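Local atomic coordinates of arginase (Thermus thermophilus, PDB entry 2EF5), a protein that probably catalyses the hydrolysis of L-arginine to L-ornithine and urea, with two manganese ions bound in each subunit. Residues D161-G166 / K205-L210; V141-G146 / R155-K160; R27-L32 / T273-V278; L225-G230 / L267-R272; R2-G7 / A81-G86. One frame throughout, in Å; residues are numbered along the deposited sequence.

Interaction 1: residues D161-G166 / K205-L210; sequences DVVLVG and KHLQGL
Val163 meets His206 and Leu207 through a single methyl, CG2, and this is the apolar part of the contact. Anti to its own carbonyl carbon and beside the backbone N, CG2 comes within 3.5 Å of His206 CD2 and 3.9 Å of Leu207 CG. With CG of His206 anti to its backbone N (chi1 -171°), the imidazole starts out on the carbonyl side of its residue, and its CD2 corner does the touching. A second group of contacts sets methyls against oxygens: Leu207 CD2 lies 3.4 Å from the carbonyl O of Asp161, and Leu210 CD1 is 3.6 Å from Asp161 OD1, the Asp161 and Leu210 side chains crossing at about a right angle.

The setting is the crossover that returns from strand 184-187 through helix 196-206 to strand 212-217 of the parallel sheet. Leu207 is where the helix gives way to a type II beta turn reaching Leu210, so the helix end and the turn both pack on the start of strand 162-167.

Polar links run through water. One molecule donates to Asp161 OD1 at 2.7 Å and to the His206 carbonyl O at 2.9 Å, spanning the carboxylate and the helix end. Another donates to the Val162 carbonyl O at 2.7 Å and lies 3.0 Å from His206 NE2. Asp161 OD1 also forms a salt bridge with Arg111, which probably favours the ionised carboxylate, while Lys205 NZ pairs with Asp158 OD2 of a neighbouring subunit.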
# COMPACT_ATOMS: atom_id res chain seq x y z
N ASP A 161 -23.32 -13.66 -9.19
CA ASP A 161 -24.26 -14.22 -8.23
C ASP A 161 -23.63 -15.45 -7.58
O ASP A 161 -24.32 -16.34 -7.09
CB ASP A 161 -25.58 -14.60 -8.90
CG ASP A 161 -26.29 -13.40 -9.50
OD1 ASP A 161 -26.29 -12.33 -8.86
OD2 ASP A 161 -26.87 -13.53 -10.60
N VAL A 162 -22.30 -15.49 -7.60
CA VAL A 162 -21.55 -16.60 -7.01
C VAL A 162 -20.64 -16.11 -5.89
O VAL A 162 -20.02 -15.05 -6.00
CB VAL A 162 -20.66 -17.31 -8.07
CG1 VAL A 162 -19.75 -18.36 -7.38
CG2 VAL A 162 -21.53 -17.99 -9.13
N VAL A 163 -20.57 -16.87 -4.81
CA VAL A 163 -19.70 -16.52 -3.69
C VAL A 163 -19.01 -17.80 -3.23
O VAL A 163 -19.66 -18.81 -3.01
CB VAL A 163 -20.49 -15.92 -2.48
CG1 VAL A 163 -19.52 -15.57 -1.36
CG2 VAL A 163 -21.25 -14.67 -2.91
N LEU A 164 -17.68 -17.74 -3.13
CA LEU A 164 -16.88 -18.87 -2.69
C LEU A 164 -16.51 -18.61 -1.23
O LEU A 164 -16.13 -17.49 -0.88
CB LEU A 164 -15.60 -18.97 -3.52
CG LEU A 164 -15.69 -19.62 -4.90
CD1 LEU A 164 -14.45 -19.29 -5.74
CD2 LEU A 164 -15.82 -21.13 -4.71
N VAL A 165 -16.61 -19.64 -0.39
CA VAL A 165 -16.29 -19.50 1.02
C VAL A 165 -15.42 -20.65 1.50
O VAL A 165 -15.74 -21.82 1.28
CB VAL A 165 -17.58 -19.48 1.90
CG1 VAL A 165 -17.22 -19.27 3.37
CG2 VAL A 165 -18.54 -18.39 1.42
N GLY A 166 -14.31 -20.31 2.15
CA GLY A 166 -13.41 -21.31 2.69
C GLY A 166 -12.25 -21.73 1.80
O GLY A 166 -11.49 -22.62 2.15
N LYS A 205 -25.97 -10.51 1.69
CA LYS A 205 -26.14 -9.17 1.15
C LYS A 205 -25.76 -9.16 -0.32
O LYS A 205 -26.50 -8.64 -1.17
CB LYS A 205 -25.24 -8.18 1.91
CG LYS A 205 -25.43 -6.71 1.54
CD LYS A 205 -26.74 -6.16 2.09
CE LYS A 205 -26.83 -4.64 1.93
NZ LYS A 205 -28.01 -4.06 2.65
N HIS A 206 -24.61 -9.75 -0.62
CA HIS A 206 -24.11 -9.82 -1.99
C HIS A 206 -25.10 -10.54 -2.90
O HIS A 206 -25.17 -10.24 -4.09
CB HIS A 206 -22.77 -10.56 -2.01
CG HIS A 206 -22.08 -10.51 -3.33
ND1 HIS A 206 -21.52 -9.35 -3.84
CD2 HIS A 206 -21.86 -11.47 -4.27
CE1 HIS A 206 -20.99 -9.60 -5.03
NE2 HIS A 206 -21.19 -10.88 -5.31
N LEU A 207 -25.85 -11.47 -2.34
CA LEU A 207 -26.83 -12.24 -3.11
C LEU A 207 -28.25 -11.94 -2.67
O LEU A 207 -29.15 -12.77 -2.81
CB LEU A 207 -26.56 -13.75 -2.93
CG LEU A 207 -25.14 -14.25 -3.22
CD1 LEU A 207 -25.05 -15.75 -2.92
CD2 LEU A 207 -24.80 -13.99 -4.68
N GLN A 208 -28.46 -10.73 -2.15
CA GLN A 208 -29.77 -10.33 -1.65
C GLN A 208 -30.91 -10.51 -2.66
O GLN A 208 -30.73 -10.32 -3.86
CB GLN A 208 -29.73 -8.88 -1.17
CG GLN A 208 -29.51 -7.84 -2.26
CD GLN A 208 -29.41 -6.43 -1.70
OE1 GLN A 208 -30.25 -6.00 -0.91
NE2 GLN A 208 -28.38 -5.71 -2.11
N GLY A 209 -32.07 -10.91 -2.14
CA GLY A 209 -33.24 -11.11 -2.96
C GLY A 209 -33.28 -12.34 -3.84
O GLY A 209 -34.26 -12.57 -4.54
N LEU A 210 -32.22 -13.15 -3.81
CA LEU A 210 -32.16 -14.34 -4.65
C LEU A 210 -32.30 -15.66 -3.90
O LEU A 210 -31.92 -15.77 -2.73
CB LEU A 210 -30.82 -14.40 -5.39
CG LEU A 210 -30.38 -13.26 -6.30
CD1 LEU A 210 -28.98 -13.56 -6.82
CD2 LEU A 210 -31.36 -13.11 -7.46
O HOH W 1 -26.50 -11.07 -6.48
O HOH W 2 -19.63 -12.64 -7.13

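Interaction 2: residues V141-G146 / R155-K160; sequences VLSGLG and RAVDPK
The flat carbonyl group of Leu142 faces the amides of Ala156 and Val157, which approach from opposite sides of its plane. Ala156 N, 2.9 Å from Leu142 O, is tilted 16° from that plane and makes a nearly straight bond; Val157 N, at 3.0 Å from the same oxygen, is tilted 29°. One acceptor is thus gripped by two consecutive N-H groups.

Apolar groups gather round it. Val157 CG1 stands between its backbone N and carbonyl carbon (chi1 68°) and reaches Leu142 CB at 4.1 Å. Ser143 points its CA-H at Val157 O, 3.5 Å away from CA, and sets CB 4.0 Å from CG of the Pro159 ring, while its OG bonds to Leu139 O. Where helix 138-142 ends, Gly144 closes a Schellman motif, and the aliphatic part of Arg155 runs past it, with CD 3.5 Å from Gly144 CA. In the other segment, Asp158 OD1 accepts from Lys160 N in an Asx turn.

Carbonyls in the last turn of a helix generally lack an amide further along the helix. Here the chain leaving helix 148-154 supplies two, so the join depends mainly on backbone atoms, and the paired donors would be expected to polarise the carbonyl.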
# COMPACT_ATOMS: atom_id res chain seq x y z
N VAL A 141 -17.80 -23.87 -15.44
CA VAL A 141 -18.82 -24.28 -16.40
C VAL A 141 -20.16 -23.63 -16.07
O VAL A 141 -20.80 -23.02 -16.93
CB VAL A 141 -19.00 -25.82 -16.39
CG1 VAL A 141 -20.20 -26.21 -17.24
CG2 VAL A 141 -17.74 -26.49 -16.91
N LEU A 142 -20.60 -23.76 -14.82
CA LEU A 142 -21.87 -23.17 -14.41
C LEU A 142 -21.87 -21.68 -14.69
O LEU A 142 -22.93 -21.09 -14.94
CB LEU A 142 -22.11 -23.41 -12.91
CG LEU A 142 -22.51 -24.83 -12.52
CD1 LEU A 142 -22.39 -25.00 -11.01
CD2 LEU A 142 -23.95 -25.10 -12.97
N SER A 143 -20.70 -21.06 -14.63
CA SER A 143 -20.57 -19.63 -14.88
C SER A 143 -20.43 -19.32 -16.37
O SER A 143 -20.28 -18.16 -16.75
CB SER A 143 -19.37 -19.07 -14.12
OG SER A 143 -19.57 -19.15 -12.72
N GLY A 144 -20.48 -20.36 -17.20
CA GLY A 144 -20.38 -20.18 -18.64
C GLY A 144 -18.98 -20.19 -19.23
O GLY A 144 -18.79 -19.76 -20.36
N LEU A 145 -18.00 -20.69 -18.47
CA LEU A 145 -16.62 -20.75 -18.94
C LEU A 145 -16.15 -22.20 -19.02
O LEU A 145 -16.34 -22.97 -18.07
CB LEU A 145 -15.70 -19.99 -17.99
CG LEU A 145 -15.98 -18.51 -17.73
CD1 LEU A 145 -15.12 -18.04 -16.57
CD2 LEU A 145 -15.70 -17.68 -18.98
N GLY A 146 -15.54 -22.57 -20.14
CA GLY A 146 -15.05 -23.93 -20.28
C GLY A 146 -15.45 -24.61 -21.57
O GLY A 146 -15.87 -23.96 -22.53
N ARG A 155 -24.54 -24.09 -18.30
CA ARG A 155 -24.37 -22.70 -17.89
C ARG A 155 -25.66 -22.36 -17.15
O ARG A 155 -26.75 -22.61 -17.67
CB ARG A 155 -24.20 -21.79 -19.12
CG ARG A 155 -23.90 -20.33 -18.77
CD ARG A 155 -23.51 -19.51 -20.01
NE ARG A 155 -24.61 -19.36 -20.95
CZ ARG A 155 -25.66 -18.56 -20.76
NH1 ARG A 155 -25.75 -17.83 -19.65
NH2 ARG A 155 -26.62 -18.48 -21.68
N ALA A 156 -25.56 -21.81 -15.95
CA ALA A 156 -26.78 -21.51 -15.21
C ALA A 156 -26.69 -20.39 -14.19
O ALA A 156 -27.69 -20.06 -13.55
CB ALA A 156 -27.29 -22.78 -14.53
N VAL A 157 -25.52 -19.79 -14.02
CA VAL A 157 -25.40 -18.71 -13.05
C VAL A 157 -24.47 -17.61 -13.53
O VAL A 157 -23.51 -17.87 -14.25
CB VAL A 157 -24.88 -19.22 -11.69
CG1 VAL A 157 -23.43 -19.66 -11.83
CG2 VAL A 157 -25.01 -18.13 -10.63
N ASP A 158 -24.78 -16.38 -13.14
CA ASP A 158 -23.94 -15.24 -13.51
C ASP A 158 -22.83 -15.20 -12.47
O ASP A 158 -23.09 -15.31 -11.28
CB ASP A 158 -24.76 -13.95 -13.46
CG ASP A 158 -23.97 -12.74 -13.96
OD1 ASP A 158 -22.87 -12.48 -13.44
OD2 ASP A 158 -24.47 -12.06 -14.88
N PRO A 159 -21.57 -15.04 -12.92
CA PRO A 159 -20.42 -14.99 -12.01
C PRO A 159 -20.63 -14.04 -10.83
O PRO A 159 -20.08 -14.25 -9.75
CB PRO A 159 -19.29 -14.52 -12.92
CG PRO A 159 -19.66 -15.10 -14.24
CD PRO A 159 -21.15 -14.84 -14.31
N LYS A 160 -21.44 -13.01 -11.04
CA LYS A 160 -21.70 -12.03 -9.99
C LYS A 160 -22.67 -12.52 -8.93
O LYS A 160 -22.83 -11.88 -7.89
CB LYS A 160 -22.20 -10.72 -10.61
CG LYS A 160 -21.15 -10.06 -11.51
CD LYS A 160 -21.59 -8.68 -11.99
CE LYS A 160 -20.47 -8.00 -12.77
NZ LYS A 160 -20.84 -6.62 -13.20

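Interaction 3: residues R27-L32 / T273-V278; sequences RYARLL and TAEMLV
Val278 turns both of its methyls toward Ala29 and Leu31: with chi1 at 168°, CG1 stands anti to the backbone N and CG2 anti to the carbonyl carbon. CG of Leu31 lies anti to its backbone N (chi1 160°), beside the carbonyl carbon; CA and CB meet the two valine methyls. CG2 of Val278 sits between the two residues, 3.5 Å from Ala29 CB and 3.8 Å from Leu31 CB. Its CG1 settles 3.6 Å from Leu31 CA, and the Leu31 branch CD1 follows at 4.1 Å from the same CG1.

Ala29 contributes a single methyl, yet that methyl is met by three residues of the helix. Besides Val278, its CB is 4.3 Å from Ala274 CB, one turn earlier on the same helical face, and 4.0 Å from Glu275 CA. Glu275 also brings CG within 4.1 Å of Ala29 CB, so the extended acidic side chain joins through its aliphatic base. The small alanine allows a close approach of the backbones, and the side-chain contacts are between carbon atoms for the most part, a plain case of a short linker packed on a helix side.

That linker is a kink between two helices. Ala29 is the first residue to depart from helix 22-28, and Arg30, with left-handed backbone angles, occupies the N-cap position of helix 31-37. Leu26 of the earlier helix extends the packing on Ala274 and Val278, Leu31 continues onto Leu92 of strand 87-93, and helix 272-284 thereby lies against the corner joining the two N-terminal helices.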
# COMPACT_ATOMS: atom_id res chain seq x y z
N ARG A 27 -26.03 -41.68 3.29
CA ARG A 27 -27.30 -42.30 3.66
C ARG A 27 -27.09 -43.08 4.96
O ARG A 27 -27.93 -43.03 5.85
CB ARG A 27 -27.79 -43.25 2.56
CG ARG A 27 -28.29 -42.56 1.31
CD ARG A 27 -28.82 -43.58 0.30
NE ARG A 27 -29.55 -42.94 -0.80
CZ ARG A 27 -29.02 -42.65 -1.99
NH1 ARG A 27 -27.75 -42.93 -2.26
NH2 ARG A 27 -29.78 -42.07 -2.92
N TYR A 28 -25.97 -43.79 5.06
CA TYR A 28 -25.68 -44.55 6.27
C TYR A 28 -25.53 -43.64 7.49
O TYR A 28 -25.69 -44.10 8.61
CB TYR A 28 -24.42 -45.41 6.09
CG TYR A 28 -24.73 -46.76 5.48
CD1 TYR A 28 -25.58 -47.65 6.13
CD2 TYR A 28 -24.21 -47.13 4.24
CE1 TYR A 28 -25.90 -48.89 5.56
CE2 TYR A 28 -24.53 -48.36 3.66
CZ TYR A 28 -25.38 -49.23 4.33
OH TYR A 28 -25.73 -50.44 3.78
N ALA A 29 -25.22 -42.37 7.27
CA ALA A 29 -25.10 -41.43 8.38
C ALA A 29 -26.51 -40.96 8.81
O ALA A 29 -26.67 -40.01 9.57
CB ALA A 29 -24.25 -40.24 7.97
N ARG A 30 -27.53 -41.64 8.29
CA ARG A 30 -28.93 -41.36 8.60
C ARG A 30 -29.41 -39.95 8.27
O ARG A 30 -30.16 -39.33 9.02
CB ARG A 30 -29.20 -41.66 10.09
CG ARG A 30 -28.76 -43.07 10.50
CD ARG A 30 -29.06 -43.36 11.96
NE ARG A 30 -30.50 -43.37 12.22
CZ ARG A 30 -31.15 -42.42 12.89
NH1 ARG A 30 -30.50 -41.37 13.37
NH2 ARG A 30 -32.47 -42.53 13.06
N LEU A 31 -28.98 -39.44 7.12
CA LEU A 31 -29.39 -38.11 6.69
C LEU A 31 -30.91 -38.04 6.63
O LEU A 31 -31.54 -37.09 7.10
CB LEU A 31 -28.83 -37.82 5.29
CG LEU A 31 -29.52 -36.70 4.50
CD1 LEU A 31 -29.27 -35.36 5.19
CD2 LEU A 31 -29.00 -36.69 3.07
N LEU A 32 -31.49 -39.07 6.05
CA LEU A 32 -32.92 -39.17 5.86
C LEU A 32 -33.74 -39.26 7.15
O LEU A 32 -34.69 -38.51 7.34
CB LEU A 32 -33.19 -40.38 4.97
CG LEU A 32 -34.33 -40.22 3.99
CD1 LEU A 32 -34.01 -41.00 2.72
CD2 LEU A 32 -35.63 -40.69 4.64
N THR A 273 -16.78 -38.08 8.43
CA THR A 273 -16.89 -36.99 7.48
C THR A 273 -18.32 -36.93 6.95
O THR A 273 -18.90 -35.85 6.82
CB THR A 273 -15.91 -37.16 6.31
OG1 THR A 273 -14.57 -37.19 6.83
CG2 THR A 273 -16.05 -36.00 5.32
N ALA A 274 -18.88 -38.09 6.67
CA ALA A 274 -20.26 -38.15 6.18
C ALA A 274 -21.20 -37.67 7.30
O ALA A 274 -22.16 -36.95 7.03
CB ALA A 274 -20.62 -39.58 5.78
N GLU A 275 -20.91 -38.06 8.54
CA GLU A 275 -21.75 -37.65 9.66
C GLU A 275 -21.64 -36.13 9.82
O GLU A 275 -22.63 -35.47 10.16
CB GLU A 275 -21.32 -38.35 10.95
CG GLU A 275 -21.37 -39.88 10.83
CD GLU A 275 -20.90 -40.61 12.08
OE1 GLU A 275 -20.10 -40.04 12.85
OE2 GLU A 275 -21.33 -41.77 12.28
N MET A 276 -20.46 -35.58 9.56
CA MET A 276 -20.24 -34.14 9.64
C MET A 276 -21.16 -33.42 8.67
O MET A 276 -21.88 -32.49 9.05
CB MET A 276 -18.80 -33.78 9.28
CG MET A 276 -17.76 -33.98 10.37
SD MET A 276 -17.83 -32.71 11.66
CE MET A 276 -18.24 -31.24 10.69
N LEU A 277 -21.13 -33.84 7.41
CA LEU A 277 -21.96 -33.20 6.40
C LEU A 277 -23.45 -33.37 6.63
O LEU A 277 -24.23 -32.49 6.31
CB LEU A 277 -21.59 -33.71 5.00
CG LEU A 277 -20.63 -32.80 4.23
CD1 LEU A 277 -19.32 -32.65 4.99
CD2 LEU A 277 -20.37 -33.38 2.85
N VAL A 278 -23.86 -34.51 7.17
CA VAL A 278 -25.27 -34.69 7.44
C VAL A 278 -25.69 -33.65 8.49
O VAL A 278 -26.73 -33.01 8.36
CB VAL A 278 -25.60 -36.10 7.95
CG1 VAL A 278 -27.01 -36.14 8.49
CG2 VAL A 278 -25.44 -37.11 6.82

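Interaction 4: residues L225-G230 / L267-R272; sequences LAPGVG and LDERNR
Pro227 is wrapped by Asp268, Glu269 and Arg272, and van der Waals contacts with its ring make up much of the interface. CG of the proline lies 3.5 Å from Asp268 OD1 and 3.6 Å from Glu269 CG, the ring and the glutamate side chain crossing at about a right angle. The adjacent ring carbon, CD of Pro227, meets Arg272 NE at 3.4 Å, at the edge of the guanidinium and in its plane. The backbones come closest at Gly228, whose CA is 3.6 Å from Asp268 CA, an approach that a side chain on Gly228 would block. Leu267 adds a methyl-to-oxygen contact, its CD1 3.4 Å from Val229 O.

Charged contacts stay within 267-272. Arg272 NH2 and Glu269 OE1 are 2.8 Å apart, with the oxygen well out of the guanidinium plane; this is a pairing of charges without a directed N-H. The glutamate CD accordingly lies over one face of that group, offset toward the rim.

Backbone bonds shape both loops: Val229 N donates to Pro227 O at 2.7 Å round an inverse gamma turn centred on Gly228, and a type I' turn spans Glu269 to Arg272.

Thr273, in the first turn of helix 272-284, hydrogen-bonds through OG1 to both Asp268 OD1 and Gly228 N. The loop leaving strand 212-217 is thereby joined to the start of that helix, and its Val229 packs on the manganese ligand Asp219.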
# COMPACT_ATOMS: atom_id res chain seq x y z
N LEU A 225 -10.72 -32.76 10.98
CA LEU A 225 -12.14 -32.94 11.28
C LEU A 225 -12.85 -33.78 10.23
O LEU A 225 -13.80 -34.50 10.53
CB LEU A 225 -12.79 -31.57 11.37
CG LEU A 225 -14.07 -31.38 12.18
CD1 LEU A 225 -13.82 -31.76 13.63
CD2 LEU A 225 -14.48 -29.92 12.06
N ALA A 226 -12.39 -33.67 8.98
CA ALA A 226 -12.98 -34.41 7.88
C ALA A 226 -11.88 -35.02 7.02
O ALA A 226 -11.53 -34.47 5.98
CB ALA A 226 -13.86 -33.49 7.02
N PRO A 227 -11.32 -36.15 7.46
CA PRO A 227 -10.25 -36.82 6.71
C PRO A 227 -10.75 -37.49 5.43
O PRO A 227 -10.00 -37.64 4.48
CB PRO A 227 -9.73 -37.84 7.71
CG PRO A 227 -10.97 -38.24 8.44
CD PRO A 227 -11.61 -36.88 8.71
N GLY A 228 -12.03 -37.87 5.42
CA GLY A 228 -12.59 -38.55 4.27
C GLY A 228 -12.83 -37.72 3.03
O GLY A 228 -13.97 -37.58 2.58
N VAL A 229 -11.76 -37.16 2.46
CA VAL A 229 -11.86 -36.34 1.26
C VAL A 229 -10.68 -36.61 0.33
O VAL A 229 -9.57 -36.89 0.79
CB VAL A 229 -11.90 -34.82 1.61
CG1 VAL A 229 -13.05 -34.54 2.56
CG2 VAL A 229 -10.58 -34.39 2.23
N GLY A 230 -10.92 -36.51 -0.97
CA GLY A 230 -9.87 -36.76 -1.94
C GLY A 230 -8.70 -35.79 -1.92
O GLY A 230 -7.55 -36.21 -2.01
N LEU A 267 -11.18 -43.04 2.60
CA LEU A 267 -10.13 -42.26 3.24
C LEU A 267 -10.63 -41.74 4.58
O LEU A 267 -9.90 -41.09 5.31
CB LEU A 267 -9.73 -41.08 2.34
CG LEU A 267 -9.21 -41.44 0.94
CD1 LEU A 267 -9.12 -40.19 0.07
CD2 LEU A 267 -7.85 -42.11 1.07
N ASP A 268 -11.88 -42.06 4.89
CA ASP A 268 -12.51 -41.58 6.12
C ASP A 268 -12.21 -42.43 7.34
O ASP A 268 -11.61 -43.50 7.26
CB ASP A 268 -14.03 -41.49 5.92
CG ASP A 268 -14.70 -40.50 6.86
OD1 ASP A 268 -14.00 -39.84 7.66
OD2 ASP A 268 -15.94 -40.38 6.79
N GLU A 269 -12.64 -41.93 8.49
CA GLU A 269 -12.47 -42.62 9.76
C GLU A 269 -13.83 -42.76 10.43
O GLU A 269 -14.42 -41.77 10.88
CB GLU A 269 -11.50 -41.85 10.65
CG GLU A 269 -10.24 -41.40 9.91
CD GLU A 269 -9.20 -40.76 10.81
OE1 GLU A 269 -9.59 -40.01 11.72
OE2 GLU A 269 -7.99 -40.99 10.58
N ARG A 270 -14.33 -43.99 10.48
CA ARG A 270 -15.62 -44.25 11.12
C ARG A 270 -16.74 -43.41 10.52
O ARG A 270 -17.67 -43.00 11.23
CB ARG A 270 -15.52 -43.97 12.61
CG ARG A 270 -14.37 -44.65 13.30
CD ARG A 270 -14.62 -46.13 13.45
NE ARG A 270 -13.69 -46.75 14.38
CZ ARG A 270 -13.79 -47.99 14.83
NH1 ARG A 270 -14.79 -48.76 14.41
NH2 ARG A 270 -12.89 -48.47 15.69
N ASN A 271 -16.66 -43.13 9.23
CA ASN A 271 -17.69 -42.36 8.54
C ASN A 271 -17.93 -40.98 9.15
O ASN A 271 -18.98 -40.39 8.92
CB ASN A 271 -19.01 -43.16 8.57
CG ASN A 271 -19.91 -42.83 7.40
OD1 ASN A 271 -19.44 -42.64 6.29
ND2 ASN A 271 -21.22 -42.76 7.66
N ARG A 272 -16.98 -40.46 9.91
CA ARG A 272 -17.19 -39.17 10.56
C ARG A 272 -17.34 -37.98 9.63
O ARG A 272 -17.96 -36.98 9.99
CB ARG A 272 -16.10 -38.89 11.60
CG ARG A 272 -14.71 -38.65 11.06
CD ARG A 272 -13.74 -38.53 12.23
NE ARG A 272 -12.43 -38.01 11.83
CZ ARG A 272 -11.43 -37.78 12.68
NH1 ARG A 272 -11.59 -38.03 13.97
NH2 ARG A 272 -10.28 -37.31 12.23

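Interaction 5: residues R2-G7 / A81-G86; sequences RVAVVG and AALPEG
Arg2 NH2 donates to the carbonyl O of Glu85 across 3.2 Å, a weak hydrogen bond because its N-H...O angle is only 122°. The same NH2 lies 3.7 Å from Gly86 CA, and Arg2 NH1 passes 4.0 Å from Pro84 CG, so the guanidinium spreads along three consecutive residues of the loop. A bend in the arginine chain (chi3 -65°) turns NE out of an extended course. The guanidinium beyond it lies by the loop backbone. Gly86, with positive phi, keeps the approach to NH2 uncluttered: a CB there would collide with that nitrogen. Much of this end of the contact is near the surface, and the single weak bond makes this a modest polar tie.

Further in, the character changes. Ala4, two residues on and directed to the same side of the strand, sets CB 4.1 Å from Leu83 CD1. The leucine chain departs with CG anti to its carbonyl carbon (chi1 -75°), and the tip of one branch makes the touch. Leu45 of strand 41-47 packs on both residues and completes this apolar cluster.

The loop 82-86 belongs to a beta-alpha-beta crossover, running from strand 41-47 through helix 66-81 to strand 87-93, and strand 2-8 lies in the sheet between those two strands. Backbone bonds from Arg2 and Ala4 to Phe88, and from Ala4 to Ile90, hold strand 2-8 beside strand 87-93.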
# COMPACT_ATOMS: atom_id res chain seq x y z
N ARG A 2 -41.25 -30.42 2.21
CA ARG A 2 -40.81 -31.57 1.43
C ARG A 2 -39.35 -31.54 1.00
O ARG A 2 -38.84 -30.51 0.56
CB ARG A 2 -41.69 -31.71 0.18
CG ARG A 2 -43.15 -32.07 0.46
CD ARG A 2 -43.98 -31.90 -0.81
NE ARG A 2 -44.03 -30.50 -1.22
CZ ARG A 2 -44.47 -30.07 -2.40
NH1 ARG A 2 -44.91 -30.93 -3.31
NH2 ARG A 2 -44.46 -28.77 -2.68
N VAL A 3 -38.70 -32.69 1.12
CA VAL A 3 -37.30 -32.83 0.74
C VAL A 3 -37.10 -34.07 -0.12
O VAL A 3 -37.64 -35.14 0.17
CB VAL A 3 -36.38 -32.96 1.99
CG1 VAL A 3 -34.97 -33.34 1.57
CG2 VAL A 3 -36.36 -31.65 2.75
N ALA A 4 -36.33 -33.92 -1.19
CA ALA A 4 -36.04 -35.03 -2.08
C ALA A 4 -34.52 -35.23 -2.08
O ALA A 4 -33.77 -34.28 -2.29
CB ALA A 4 -36.53 -34.74 -3.49
N VAL A 5 -34.10 -36.46 -1.83
CA VAL A 5 -32.68 -36.80 -1.81
C VAL A 5 -32.32 -37.68 -2.99
O VAL A 5 -32.95 -38.71 -3.23
CB VAL A 5 -32.31 -37.58 -0.53
CG1 VAL A 5 -30.86 -38.02 -0.57
CG2 VAL A 5 -32.57 -36.72 0.70
N VAL A 6 -31.30 -37.28 -3.74
CA VAL A 6 -30.85 -38.07 -4.88
C VAL A 6 -29.34 -38.20 -4.85
O VAL A 6 -28.63 -37.23 -4.55
CB VAL A 6 -31.29 -37.44 -6.22
CG1 VAL A 6 -30.70 -36.06 -6.36
CG2 VAL A 6 -30.85 -38.33 -7.37
N GLY A 7 -28.84 -39.39 -5.15
CA GLY A 7 -27.40 -39.60 -5.14
C GLY A 7 -26.78 -39.70 -6.52
O GLY A 7 -27.43 -40.08 -7.49
N ALA A 81 -35.21 -30.75 -12.39
CA ALA A 81 -36.09 -29.80 -13.06
C ALA A 81 -37.52 -30.32 -13.07
O ALA A 81 -38.48 -29.55 -13.09
CB ALA A 81 -35.62 -29.54 -14.48
N ALA A 82 -37.67 -31.64 -13.05
CA ALA A 82 -38.98 -32.26 -13.08
C ALA A 82 -39.67 -32.32 -11.71
O ALA A 82 -40.85 -32.65 -11.63
CB ALA A 82 -38.88 -33.66 -13.67
N LEU A 83 -38.93 -32.02 -10.64
CA LEU A 83 -39.52 -32.06 -9.31
C LEU A 83 -40.61 -31.01 -9.13
O LEU A 83 -40.51 -29.91 -9.66
CB LEU A 83 -38.45 -31.83 -8.23
CG LEU A 83 -37.48 -32.98 -7.92
CD1 LEU A 83 -36.44 -32.52 -6.91
CD2 LEU A 83 -38.26 -34.16 -7.36
N PRO A 84 -41.69 -31.35 -8.40
CA PRO A 84 -42.72 -30.32 -8.22
C PRO A 84 -42.05 -29.20 -7.41
O PRO A 84 -41.26 -29.48 -6.51
CB PRO A 84 -43.80 -31.06 -7.44
CG PRO A 84 -43.05 -32.12 -6.70
CD PRO A 84 -42.06 -32.60 -7.73
N GLU A 85 -42.33 -27.95 -7.75
CA GLU A 85 -41.71 -26.84 -7.03
C GLU A 85 -42.18 -26.88 -5.56
O GLU A 85 -43.28 -27.36 -5.26
CB GLU A 85 -42.04 -25.52 -7.76
CG GLU A 85 -41.34 -25.47 -9.16
CD GLU A 85 -41.53 -24.19 -9.96
OE1 GLU A 85 -42.62 -24.00 -10.54
OE2 GLU A 85 -40.61 -23.33 -9.96
N GLY A 86 -41.31 -26.47 -4.65
CA GLY A 86 -41.63 -26.52 -3.23
C GLY A 86 -40.91 -27.70 -2.59
O GLY A 86 -40.90 -27.86 -1.37

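All five contacts belong to one alpha/beta fold built round a parallel sheet. Interactions 1 and 2, with centres 14 Å apart, touch where Val162 CG2 packs on Val157 CG1; they follow in series, interaction 1 lying on strand 162-167 and interaction 2 partly on the loop leading into it. Interactions 3 and 4, 12 Å apart between centres, meet at Thr273 on the opposite side of the chain's centre, about 26 to 30 Å from the first pair. Interaction 5 touches interaction 3, the two alternating in sequence. Interaction 3 spans nearly the whole chain. Interactions 1, 2 and 4 come near manganese-binding residues, whereas 3 and 5 lie away from the known sites.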